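Long-range contacts in 433aa long hypothetical phosphoribosylglycinamide formyl transferase (Pyrococcus horikoshii, PDB 2DWC), which is of unconfirmed function but belongs to the ATP-grasp superfamily and binds adenosine-5'-diphosphate: residues H61-V65 with V77-E81; L95-F99 with A112-W116; S137-T143 with E197-E203; V226-K231 with Y334-M339. The contacts are given in a common frame with arbitrary orientation. Residues are numbered along the deposited sequence.

Interaction 1: H61-V65 with V77-E81; sequences HRSYV and VVERE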
# COMPACT_ATOMS: atom_id res chain seq x y z
N HIS B 61 -4.28 14.03 -4.79
CA HIS B 61 -3.78 15.00 -5.77
C HIS B 61 -4.17 16.44 -5.37
O HIS B 61 -3.38 17.37 -5.55
CB HIS B 61 -4.39 14.71 -7.13
CG HIS B 61 -3.90 13.43 -7.73
ND1 HIS B 61 -4.59 12.24 -7.60
CD2 HIS B 61 -2.78 13.14 -8.45
CE1 HIS B 61 -3.92 11.27 -8.20
NE2 HIS B 61 -2.81 11.79 -8.72
N ARG B 62 -5.38 16.63 -4.83
CA ARG B 62 -5.82 18.00 -4.46
C ARG B 62 -6.75 17.88 -3.26
O ARG B 62 -7.34 16.81 -3.03
CB ARG B 62 -6.69 18.62 -5.58
CG ARG B 62 -6.08 19.45 -6.68
CD ARG B 62 -7.26 20.14 -7.49
NE ARG B 62 -8.24 19.24 -8.14
CZ ARG B 62 -7.89 18.24 -8.94
NH1 ARG B 62 -6.61 18.00 -9.18
NH2 ARG B 62 -8.81 17.46 -9.50
N SER B 63 -6.96 18.98 -2.54
CA SER B 63 -7.88 18.90 -1.39
C SER B 63 -8.73 20.17 -1.29
O SER B 63 -8.38 21.20 -1.88
CB SER B 63 -7.05 18.67 -0.12
OG SER B 63 -6.25 19.82 0.16
N TYR B 64 -9.85 20.07 -0.56
CA TYR B 64 -10.72 21.22 -0.27
C TYR B 64 -10.99 21.12 1.23
O TYR B 64 -11.15 20.03 1.74
CB TYR B 64 -12.05 21.15 -1.00
CG TYR B 64 -11.96 21.38 -2.49
CD1 TYR B 64 -11.62 20.35 -3.36
CD2 TYR B 64 -12.26 22.65 -3.04
CE1 TYR B 64 -11.58 20.55 -4.76
CE2 TYR B 64 -12.24 22.87 -4.41
CZ TYR B 64 -11.91 21.82 -5.27
OH TYR B 64 -11.97 22.07 -6.60
N VAL B 65 -11.03 22.26 1.92
CA VAL B 65 -11.28 22.29 3.36
C VAL B 65 -12.50 23.12 3.62
O VAL B 65 -12.61 24.27 3.17
CB VAL B 65 -10.04 22.94 4.11
CG1 VAL B 65 -10.33 23.04 5.64
CG2 VAL B 65 -8.77 22.12 3.87
N VAL B 77 -17.71 22.16 -4.51
CA VAL B 77 -16.66 21.19 -4.81
C VAL B 77 -17.12 20.19 -5.89
O VAL B 77 -16.40 19.90 -6.84
CB VAL B 77 -16.28 20.40 -3.53
CG1 VAL B 77 -15.19 19.35 -3.89
CG2 VAL B 77 -15.72 21.38 -2.46
N VAL B 78 -18.32 19.66 -5.72
CA VAL B 78 -18.81 18.68 -6.71
C VAL B 78 -18.95 19.31 -8.10
O VAL B 78 -18.54 18.70 -9.10
CB VAL B 78 -20.17 18.07 -6.26
CG1 VAL B 78 -20.80 17.23 -7.44
CG2 VAL B 78 -19.95 17.17 -5.00
N GLU B 79 -19.45 20.54 -8.19
CA GLU B 79 -19.56 21.14 -9.50
C GLU B 79 -18.21 21.39 -10.14
O GLU B 79 -18.04 21.30 -11.37
CB GLU B 79 -20.35 22.45 -9.44
CG GLU B 79 -21.82 22.26 -9.49
CD GLU B 79 -22.28 21.65 -10.84
OE1 GLU B 79 -21.75 22.05 -11.91
OE2 GLU B 79 -23.17 20.78 -10.81
N ARG B 80 -17.23 21.77 -9.32
CA ARG B 80 -15.90 22.00 -9.87
C ARG B 80 -15.23 20.73 -10.38
O ARG B 80 -14.63 20.71 -11.45
CB ARG B 80 -14.98 22.63 -8.79
CG ARG B 80 -15.30 24.12 -8.53
CD ARG B 80 -14.41 24.67 -7.43
NE ARG B 80 -12.96 24.56 -7.72
CZ ARG B 80 -12.26 25.51 -8.36
NH1 ARG B 80 -10.96 25.36 -8.58
NH2 ARG B 80 -12.88 26.62 -8.83
N GLU B 81 -15.35 19.68 -9.58
CA GLU B 81 -14.63 18.44 -9.82
C GLU B 81 -15.31 17.37 -10.68
O GLU B 81 -14.61 16.57 -11.32
CB GLU B 81 -14.26 17.84 -8.45
CG GLU B 81 -13.30 18.73 -7.59
CD GLU B 81 -11.92 18.96 -8.24
OE1 GLU B 81 -11.24 19.97 -7.92
OE2 GLU B 81 -11.53 18.13 -9.09
O HOH W 1 -9.38 23.08 -8.24

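Interaction 2: L95-F99 with A112-W116; sequences LDALF and ARATW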
# COMPACT_ATOMS: atom_id res chain seq x y z
N LEU B 95 -26.77 15.59 4.58
CA LEU B 95 -27.50 14.53 3.85
C LEU B 95 -28.31 15.03 2.66
O LEU B 95 -28.39 14.35 1.63
CB LEU B 95 -28.39 13.75 4.83
CG LEU B 95 -27.72 13.19 6.08
CD1 LEU B 95 -28.82 12.65 7.02
CD2 LEU B 95 -26.69 12.09 5.71
N ASP B 96 -28.93 16.21 2.76
CA ASP B 96 -29.64 16.74 1.60
C ASP B 96 -28.67 16.88 0.41
O ASP B 96 -29.03 16.68 -0.73
CB ASP B 96 -30.22 18.14 1.89
CG ASP B 96 -31.48 18.09 2.74
OD1 ASP B 96 -31.99 16.99 3.01
OD2 ASP B 96 -31.96 19.17 3.15
N ALA B 97 -27.43 17.27 0.69
CA ALA B 97 -26.49 17.44 -0.41
C ALA B 97 -26.30 16.13 -1.16
O ALA B 97 -26.29 16.10 -2.39
CB ALA B 97 -25.10 17.94 0.12
N LEU B 98 -26.08 15.05 -0.40
CA LEU B 98 -25.88 13.74 -1.04
C LEU B 98 -27.07 13.38 -1.93
O LEU B 98 -26.89 12.89 -3.05
CB LEU B 98 -25.62 12.66 0.04
CG LEU B 98 -24.38 12.85 0.92
CD1 LEU B 98 -24.26 11.64 1.91
CD2 LEU B 98 -23.12 12.98 0.05
N PHE B 99 -28.30 13.62 -1.46
CA PHE B 99 -29.45 13.26 -2.29
C PHE B 99 -29.49 14.14 -3.52
O PHE B 99 -29.85 13.67 -4.60
CB PHE B 99 -30.79 13.44 -1.53
CG PHE B 99 -31.08 12.34 -0.52
CD1 PHE B 99 -30.93 12.56 0.84
CD2 PHE B 99 -31.53 11.09 -0.95
CE1 PHE B 99 -31.24 11.57 1.77
CE2 PHE B 99 -31.85 10.08 -0.03
CZ PHE B 99 -31.71 10.32 1.32
N ALA B 112 -27.27 7.56 -1.74
CA ALA B 112 -27.49 8.56 -0.70
C ALA B 112 -28.37 8.04 0.44
O ALA B 112 -28.11 8.28 1.61
CB ALA B 112 -28.12 9.83 -1.35
N ARG B 113 -29.39 7.27 0.08
CA ARG B 113 -30.32 6.76 1.09
C ARG B 113 -29.65 5.91 2.16
O ARG B 113 -30.01 5.98 3.35
CB ARG B 113 -31.43 5.98 0.37
CG ARG B 113 -32.50 5.45 1.36
CD ARG B 113 -33.85 5.28 0.68
NE ARG B 113 -34.95 5.20 1.65
CZ ARG B 113 -35.28 4.09 2.32
NH1 ARG B 113 -34.60 2.97 2.11
NH2 ARG B 113 -36.25 4.11 3.23
N ALA B 114 -28.64 5.12 1.78
CA ALA B 114 -27.97 4.27 2.77
C ALA B 114 -27.34 5.06 3.89
O ALA B 114 -27.40 4.65 5.04
CB ALA B 114 -26.90 3.36 2.10
N THR B 115 -26.73 6.20 3.58
CA THR B 115 -26.11 7.00 4.62
C THR B 115 -27.19 7.63 5.49
O THR B 115 -27.07 7.67 6.72
CB THR B 115 -25.20 8.07 4.00
OG1 THR B 115 -24.08 7.40 3.42
CG2 THR B 115 -24.68 9.07 5.06
N TRP B 116 -28.27 8.04 4.86
CA TRP B 116 -29.37 8.66 5.60
C TRP B 116 -30.04 7.63 6.52
O TRP B 116 -30.43 7.97 7.64
CB TRP B 116 -30.34 9.27 4.59
CG TRP B 116 -31.63 9.75 5.13
CD1 TRP B 116 -31.91 11.00 5.64
CD2 TRP B 116 -32.86 9.03 5.13
NE1 TRP B 116 -33.26 11.09 5.94
CE2 TRP B 116 -33.86 9.90 5.64
CE3 TRP B 116 -33.22 7.73 4.74
CZ2 TRP B 116 -35.20 9.50 5.76
CZ3 TRP B 116 -34.56 7.34 4.86
CH2 TRP B 116 -35.52 8.23 5.37

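Interaction 3: S137-T143 with E197-E203; sequences SRYMYAT and EKIIVEE. With ADP (adenosine-5'-diphosphate), chain H.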
# COMPACT_ATOMS: atom_id res chain seq x y z
N SER B 137 -31.59 -7.65 18.60
CA SER B 137 -31.93 -7.57 20.02
C SER B 137 -33.38 -7.09 20.11
O SER B 137 -33.87 -6.39 19.22
CB SER B 137 -31.04 -6.55 20.72
OG SER B 137 -31.21 -5.24 20.19
N ARG B 138 -34.08 -7.46 21.17
CA ARG B 138 -35.45 -6.98 21.35
C ARG B 138 -35.33 -5.51 21.69
O ARG B 138 -34.40 -5.10 22.39
CB ARG B 138 -36.15 -7.69 22.52
CG ARG B 138 -36.32 -9.17 22.32
CD ARG B 138 -36.79 -9.83 23.61
NE ARG B 138 -36.56 -11.27 23.59
CZ ARG B 138 -37.15 -12.10 22.74
NH1 ARG B 138 -38.00 -11.63 21.84
NH2 ARG B 138 -36.88 -13.41 22.78
N TYR B 139 -36.28 -4.71 21.24
CA TYR B 139 -36.18 -3.29 21.50
C TYR B 139 -37.54 -2.57 21.51
O TYR B 139 -38.55 -3.14 21.09
CB TYR B 139 -35.32 -2.65 20.41
CG TYR B 139 -35.99 -2.73 19.06
CD1 TYR B 139 -35.95 -3.90 18.30
CD2 TYR B 139 -36.77 -1.66 18.57
CE1 TYR B 139 -36.65 -4.01 17.11
CE2 TYR B 139 -37.49 -1.77 17.37
CZ TYR B 139 -37.43 -2.94 16.65
OH TYR B 139 -38.14 -3.06 15.48
N MET B 140 -37.50 -1.31 21.92
CA MET B 140 -38.64 -0.41 21.98
C MET B 140 -38.09 1.01 21.89
O MET B 140 -36.95 1.25 22.25
CB MET B 140 -39.38 -0.53 23.31
CG MET B 140 -40.10 -1.82 23.50
SD MET B 140 -40.94 -1.79 25.11
CE MET B 140 -41.83 -0.27 24.99
N TYR B 141 -38.91 1.96 21.45
CA TYR B 141 -38.46 3.34 21.40
C TYR B 141 -39.19 4.14 22.47
O TYR B 141 -40.28 3.75 22.90
CB TYR B 141 -38.77 3.97 20.04
CG TYR B 141 -38.19 3.23 18.86
CD1 TYR B 141 -39.01 2.45 18.03
CD2 TYR B 141 -36.83 3.27 18.59
CE1 TYR B 141 -38.48 1.74 16.96
CE2 TYR B 141 -36.28 2.55 17.52
CZ TYR B 141 -37.11 1.79 16.71
OH TYR B 141 -36.60 1.08 15.66
N ALA B 142 -38.60 5.25 22.90
CA ALA B 142 -39.21 6.11 23.90
C ALA B 142 -38.99 7.54 23.44
O ALA B 142 -37.91 7.87 22.97
CB ALA B 142 -38.56 5.91 25.25
N THR B 143 -40.02 8.37 23.56
CA THR B 143 -39.94 9.77 23.17
C THR B 143 -40.11 10.66 24.39
O THR B 143 -39.91 11.87 24.33
CB THR B 143 -41.04 10.11 22.15
OG1 THR B 143 -40.78 9.42 20.92
CG2 THR B 143 -41.08 11.60 21.88
N GLU B 197 -36.49 14.41 21.75
CA GLU B 197 -35.55 13.38 22.18
C GLU B 197 -36.13 11.98 21.97
O GLU B 197 -37.11 11.59 22.60
CB GLU B 197 -35.20 13.57 23.66
CG GLU B 197 -34.16 12.57 24.18
CD GLU B 197 -33.88 12.74 25.67
OE1 GLU B 197 -33.10 11.93 26.22
OE2 GLU B 197 -34.43 13.67 26.28
N LYS B 198 -35.50 11.22 21.08
CA LYS B 198 -35.93 9.86 20.75
C LYS B 198 -34.85 8.86 21.23
O LYS B 198 -33.66 9.09 21.05
CB LYS B 198 -36.13 9.74 19.24
CG LYS B 198 -36.73 8.42 18.79
CD LYS B 198 -38.21 8.56 18.48
CE LYS B 198 -38.83 7.20 18.23
NZ LYS B 198 -40.19 7.26 17.63
N ILE B 199 -35.27 7.76 21.84
CA ILE B 199 -34.32 6.79 22.35
C ILE B 199 -34.74 5.37 21.98
O ILE B 199 -35.94 5.09 21.86
CB ILE B 199 -34.23 6.87 23.90
CG1 ILE B 199 -33.58 8.19 24.33
CG2 ILE B 199 -33.47 5.68 24.45
CD1 ILE B 199 -33.53 8.41 25.84
N ILE B 200 -33.76 4.49 21.75
CA ILE B 200 -34.09 3.10 21.47
C ILE B 200 -33.58 2.35 22.70
O ILE B 200 -32.48 2.61 23.19
CB ILE B 200 -33.44 2.53 20.16
CG1 ILE B 200 -33.81 1.05 20.00
CG2 ILE B 200 -31.92 2.71 20.19
CD1 ILE B 200 -33.33 0.39 18.72
N VAL B 201 -34.43 1.48 23.23
CA VAL B 201 -34.09 0.69 24.41
C VAL B 201 -33.97 -0.75 23.96
O VAL B 201 -34.92 -1.31 23.40
CB VAL B 201 -35.22 0.78 25.49
CG1 VAL B 201 -34.83 -0.06 26.70
CG2 VAL B 201 -35.42 2.24 25.90
N GLU B 202 -32.81 -1.36 24.20
CA GLU B 202 -32.60 -2.74 23.76
C GLU B 202 -32.26 -3.72 24.87
O GLU B 202 -31.58 -3.36 25.83
CB GLU B 202 -31.42 -2.80 22.77
CG GLU B 202 -31.51 -1.86 21.58
CD GLU B 202 -30.28 -1.97 20.66
OE1 GLU B 202 -30.08 -1.07 19.83
OE2 GLU B 202 -29.53 -2.96 20.78
N GLU B 203 -32.65 -4.98 24.68
CA GLU B 203 -32.28 -6.00 25.66
C GLU B 203 -30.76 -6.23 25.58
O GLU B 203 -30.14 -6.05 24.52
CB GLU B 203 -32.99 -7.31 25.37
CG GLU B 203 -32.79 -7.81 23.98
CD GLU B 203 -32.97 -9.31 23.86
OE1 GLU B 203 -33.22 -9.77 22.74
OE2 GLU B 203 -32.83 -10.03 24.88
PB ADP H . -22.22 2.81 18.35
O1B ADP H . -21.91 3.01 16.91
O2B ADP H . -21.09 2.45 19.43
O3B ADP H . -23.55 3.43 19.02
PA ADP H . -23.73 0.73 19.46
O1A ADP H . -24.16 1.77 20.42
O2A ADP H . -25.00 0.06 18.73
O3A ADP H . -22.80 1.31 18.28
O5' ADP H . -22.91 -0.45 20.17
C5' ADP H . -21.71 -0.16 20.89
C4' ADP H . -21.35 -1.37 21.76
O4' ADP H . -22.21 -1.49 22.90
C3' ADP H . -21.57 -2.65 20.96
O3' ADP H . -20.44 -2.87 20.11
C2' ADP H . -21.55 -3.63 22.13
O2' ADP H . -20.22 -3.71 22.65
C1' ADP H . -22.45 -2.89 23.12
N9 ADP H . -23.88 -3.15 22.83
C8 ADP H . -24.69 -2.38 22.10
N7 ADP H . -25.91 -2.92 22.08
C5 ADP H . -25.88 -4.03 22.80
C6 ADP H . -26.82 -5.01 23.13
N6 ADP H . -28.08 -4.89 22.73
N1 ADP H . -26.44 -6.05 23.88
C2 ADP H . -25.19 -6.16 24.32
N3 ADP H . -24.28 -5.25 24.03
C4 ADP H . -24.59 -4.18 23.28

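Interaction 4: V226-K231 with Y334-M339; sequences VTTFPK and YRLFPM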
# COMPACT_ATOMS: atom_id res chain seq x y z
N VAL B 226 -23.24 -8.42 -7.81
CA VAL B 226 -23.16 -9.55 -6.87
C VAL B 226 -22.61 -9.05 -5.53
O VAL B 226 -22.14 -7.91 -5.42
CB VAL B 226 -22.23 -10.68 -7.40
CG1 VAL B 226 -22.80 -11.25 -8.67
CG2 VAL B 226 -20.84 -10.16 -7.67
N THR B 227 -22.68 -9.90 -4.50
CA THR B 227 -22.17 -9.51 -3.19
C THR B 227 -21.14 -10.57 -2.77
O THR B 227 -21.42 -11.78 -2.83
CB THR B 227 -23.33 -9.45 -2.17
OG1 THR B 227 -24.40 -8.67 -2.71
CG2 THR B 227 -22.84 -8.86 -0.82
N THR B 228 -19.98 -10.11 -2.32
CA THR B 228 -18.87 -11.00 -1.95
C THR B 228 -18.55 -10.82 -0.49
O THR B 228 -18.59 -9.71 0.05
CB THR B 228 -17.66 -10.72 -2.87
OG1 THR B 228 -18.07 -10.99 -4.19
CG2 THR B 228 -16.44 -11.59 -2.54
N PHE B 229 -18.24 -11.94 0.16
CA PHE B 229 -18.03 -11.95 1.59
C PHE B 229 -16.69 -12.33 2.13
O PHE B 229 -16.28 -13.52 2.03
CB PHE B 229 -19.06 -12.90 2.23
CG PHE B 229 -20.49 -12.49 1.98
CD1 PHE B 229 -21.15 -12.88 0.81
CD2 PHE B 229 -21.13 -11.65 2.88
CE1 PHE B 229 -22.44 -12.43 0.55
CE2 PHE B 229 -22.42 -11.19 2.63
CZ PHE B 229 -23.08 -11.58 1.46
N PRO B 230 -15.97 -11.36 2.73
CA PRO B 230 -14.66 -11.67 3.33
C PRO B 230 -14.93 -12.47 4.62
O PRO B 230 -16.08 -12.54 5.11
CB PRO B 230 -14.09 -10.28 3.72
CG PRO B 230 -14.75 -9.34 2.73
CD PRO B 230 -16.20 -9.90 2.61
N LYS B 231 -13.89 -13.03 5.22
CA LYS B 231 -14.09 -13.72 6.48
C LYS B 231 -14.52 -12.69 7.54
O LYS B 231 -14.08 -11.53 7.52
CB LYS B 231 -12.78 -14.40 6.92
CG LYS B 231 -12.46 -15.63 6.12
CD LYS B 231 -13.34 -16.77 6.70
CE LYS B 231 -13.01 -18.11 6.12
NZ LYS B 231 -13.76 -19.16 6.89
N TYR B 334 -22.35 -19.17 -1.49
CA TYR B 334 -21.88 -17.83 -1.14
C TYR B 334 -20.59 -17.52 -1.90
O TYR B 334 -19.70 -18.38 -2.04
CB TYR B 334 -21.61 -17.71 0.38
CG TYR B 334 -22.87 -17.56 1.23
CD1 TYR B 334 -23.31 -18.61 2.05
CD2 TYR B 334 -23.65 -16.38 1.16
CE1 TYR B 334 -24.50 -18.51 2.77
CE2 TYR B 334 -24.85 -16.28 1.89
CZ TYR B 334 -25.27 -17.35 2.69
OH TYR B 334 -26.48 -17.27 3.36
N ARG B 335 -20.51 -16.30 -2.44
CA ARG B 335 -19.33 -15.86 -3.16
C ARG B 335 -18.44 -15.27 -2.04
O ARG B 335 -18.77 -14.24 -1.44
CB ARG B 335 -19.69 -14.78 -4.20
CG ARG B 335 -18.66 -14.62 -5.33
CD ARG B 335 -19.08 -13.49 -6.29
NE ARG B 335 -18.23 -13.30 -7.48
CZ ARG B 335 -17.09 -12.59 -7.53
NH1 ARG B 335 -16.62 -11.98 -6.42
NH2 ARG B 335 -16.45 -12.45 -8.70
N LEU B 336 -17.35 -15.97 -1.73
CA LEU B 336 -16.47 -15.55 -0.66
C LEU B 336 -15.21 -14.88 -1.18
O LEU B 336 -14.83 -15.04 -2.33
CB LEU B 336 -16.05 -16.77 0.22
CG LEU B 336 -17.22 -17.59 0.82
CD1 LEU B 336 -16.64 -18.61 1.79
CD2 LEU B 336 -18.20 -16.69 1.55
N PHE B 337 -14.58 -14.10 -0.31
CA PHE B 337 -13.31 -13.45 -0.66
C PHE B 337 -12.27 -14.13 0.25
O PHE B 337 -12.25 -13.94 1.46
CB PHE B 337 -13.35 -11.95 -0.39
CG PHE B 337 -12.17 -11.25 -0.98
CD1 PHE B 337 -12.14 -10.98 -2.33
CD2 PHE B 337 -11.02 -11.03 -0.21
CE1 PHE B 337 -10.98 -10.52 -2.95
CE2 PHE B 337 -9.85 -10.57 -0.81
CZ PHE B 337 -9.82 -10.32 -2.17
N PRO B 338 -11.35 -14.89 -0.34
CA PRO B 338 -10.33 -15.59 0.45
C PRO B 338 -9.35 -14.70 1.20
O PRO B 338 -8.84 -13.75 0.65
CB PRO B 338 -9.61 -16.45 -0.60
CG PRO B 338 -10.64 -16.59 -1.71
CD PRO B 338 -11.21 -15.20 -1.77
N MET B 339 -9.09 -15.04 2.45
CA MET B 339 -8.15 -14.31 3.30
C MET B 339 -6.73 -14.84 2.94
O MET B 339 -6.58 -15.99 2.53
CB MET B 339 -8.52 -14.64 4.75
CG MET B 339 -7.58 -14.20 5.82
SD MET B 339 -8.45 -14.69 7.34
CE MET B 339 -8.06 -16.56 7.41
O HOH W 2 -22.86 -13.98 -2.43
O HOH W 3 -11.47 -12.64 3.76

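Interaction 1: H61-V65 with V77-E81
Strand 62-65 and the last turn of helix 71-81 run nearly antiparallel, their axes 158° apart in direction and 11.1 Å at closest approach. The backbones therefore do not touch: Tyr64 and Val77 come within 7.5 Å CA to CA, Arg62 and Glu81 only within 10.3 Å, and side chains bridge the gap. Tyr64, the residue with the most area covered, lays one ring face against Val77, whose CG1 stands 4.0 Å from the ring centroid and 20° off its normal, a CH-pi contact. Its hydroxyl meets two polar partners near the ring plane, giving a hydrogen bond to Glu81 OE1 (Tyr64 OH to OE1, 2.6 Å) and accepting one from Arg80 NE (2.9 Å to Tyr64 OH); water 1 also joins Tyr64 OH to Arg80 NH1. Arg62 meets the same carboxylate edge-on in a two-pronged salt bridge, Arg62 NE to Glu81 OE1 at 3.1 Å and Arg62 NH2 to Glu81 OE2 at 2.8 Å. Here a helix packs on the edge strand of the parallel, Rossmann-like preATP-grasp sheet. With Arg62 also paired to Glu44 and Glu81 to Lys21, the carboxylate of Glu81 belongs to a charge network spanning three strands, its charge balanced by two basic groups.

Interaction 2: L95-F99 with A112-W116
Phe99 has the largest area covered in this contact (83 Å²), and its ring lies between Ala112 and Trp116, residues one turn apart on the facing helix. Ala112 CB sits over a ring face, 4.0 Å from the Phe99 centroid and 24° off the normal, while the ring's far end, Phe99 CZ, reaches Trp116 CB at 3.7 Å. The two aromatic groups form a T-shaped pair: the edge of Phe99 is directed at the face of the five-membered ring of Trp116, with centroids 5.4 Å apart and planes at 76°. Ala112, next in buried area at 64 Å², owes its fit to its small side chain, since CA atoms of Phe99 and Ala112 approach to 5.3 Å; its CB also lies 4.0 Å from Leu98 CB. The segments are antiparallel, at 161° with axes 9.2 Å apart, and belong to helices 95-103 and 112-118 of the preATP-grasp region, the first of which follows strand 85-88 at the sheet edge. Trp116 contributes 57 Å², its CD1 lying 3.8 Å from Leu95 CD1 near the indole plane, and its ring system also makes a cation-pi contact with Arg123. Deeper in, Leu95 CD2 meets Thr115 CG2 at 3.7 Å; the Thr115 hydroxyl is engaged elsewhere, hydrogen-bonding Arg295.

Interaction 3: S137-T143 with E197-E203
Two acidic residues at the end of segment 197-203 bind both the facing segment and the ligand. Ser137 OG donates to Glu202 OE2 (2.9 Å), and the same oxygen accepts from ADP N6 at 3.1 Å; the carbonyl Glu203 O takes a second bond from ADP N6 at 3.0 Å. Glu203 pairs doubly with Arg138: Arg138 N donates to Glu203 OE1 and Glu203 N to Arg138 O, each at 2.9 Å. The guanidinium adds just a long charge contact, Arg138 NE to Glu203 OE1 at 3.8 Å. Beyond this, an antiparallel ladder continues through the hydrogen-bonded pairs Met140-Val201 (Met140 N to Val201 O 3.0 Å, Val201 N to Met140 O 2.7 Å) and Ala142-Ile199 (both bonds 2.9 Å between N and O). Tyr139-Glu202 and Tyr141-Ile200 are the non-hydrogen-bonded pairs, with CA atoms 4.3 and 4.4 Å apart. On their face, Ile200 CD1 meets Tyr139 CB at 4.0 Å and Ile200 CG1 meets Tyr141 CE2 at 3.8 Å; helix 121-132 packs there, and both tyrosine hydroxyls bond Glu126. Met140 and Val201, on the other face, rest on helix 145-155. Edge strand 139-142 and inner strand 199-203 thus form one side of the small four-stranded antiparallel sheet of an ATP-grasp fold, whose end here reads the adenine amino group.

Interaction 4: V226-K231 with Y334-M339
Phe229 and Leu336 form the apolar centre, paired in a parallel bridge with CA atoms 4.5 Å apart and Phe229 CB 3.9 Å from Leu336 CD2. The Phe229 ring also receives the edge of Tyr334 on its face, a T-shaped pair with centroids 5.9 Å apart and planes at 83°. On the opposite face of the sheet, Thr228 CG2 lies 3.8 Å from Phe337 CB, and Phe337 CB approaches Pro230 CG at 4.3 Å. Two backbone bonds fix this parallel register, Phe229 N to Arg335 O and Phe229 O to Phe337 N, both 2.9 Å. Strand 334-337 thereby joins the large mixed sheet beside strand 225-238, which belongs to the ATP-grasp domain, after 102 intervening residues. The segments diverge, their axes 50° apart in direction, and water fills the gaps at both ends: water 2 links Thr227 O (2.7 Å) to Arg335 N (3.3 Å), and water 3 links Lys231 N (2.9 Å) to Phe337 O (2.8 Å). At the polar edge Arg335 NH1 donates to Thr228 OG1 at 2.8 Å while Val226 CG2 sits over a face of the guanidinium. Thr228 OG1 is also bonded to His218, and Lys231 NZ forms a salt bridge with Glu256.

Overall arrangement
The four contacts follow one another along the chain, and none touches another. Interactions 1 and 2 share the preATP-grasp domain; their centres lie 19 Å apart and their nearest atoms about 7 Å, one at the strand 62-65 edge of the parallel sheet, the other involving the helix that follows its opposite edge strand, 85-88. Interaction 3 alone holds ADP directly, contributing Ser137, Glu202 and Glu203 to the pocket. Interaction 2 is more remote, the Thr115 side chain being about 14 Å from the ligand, and its centre is 24 Å from that of interaction 3. Interaction 4, in the large mixed sheet, is centred 33 Å from interaction 3 and 27 Å from interaction 2.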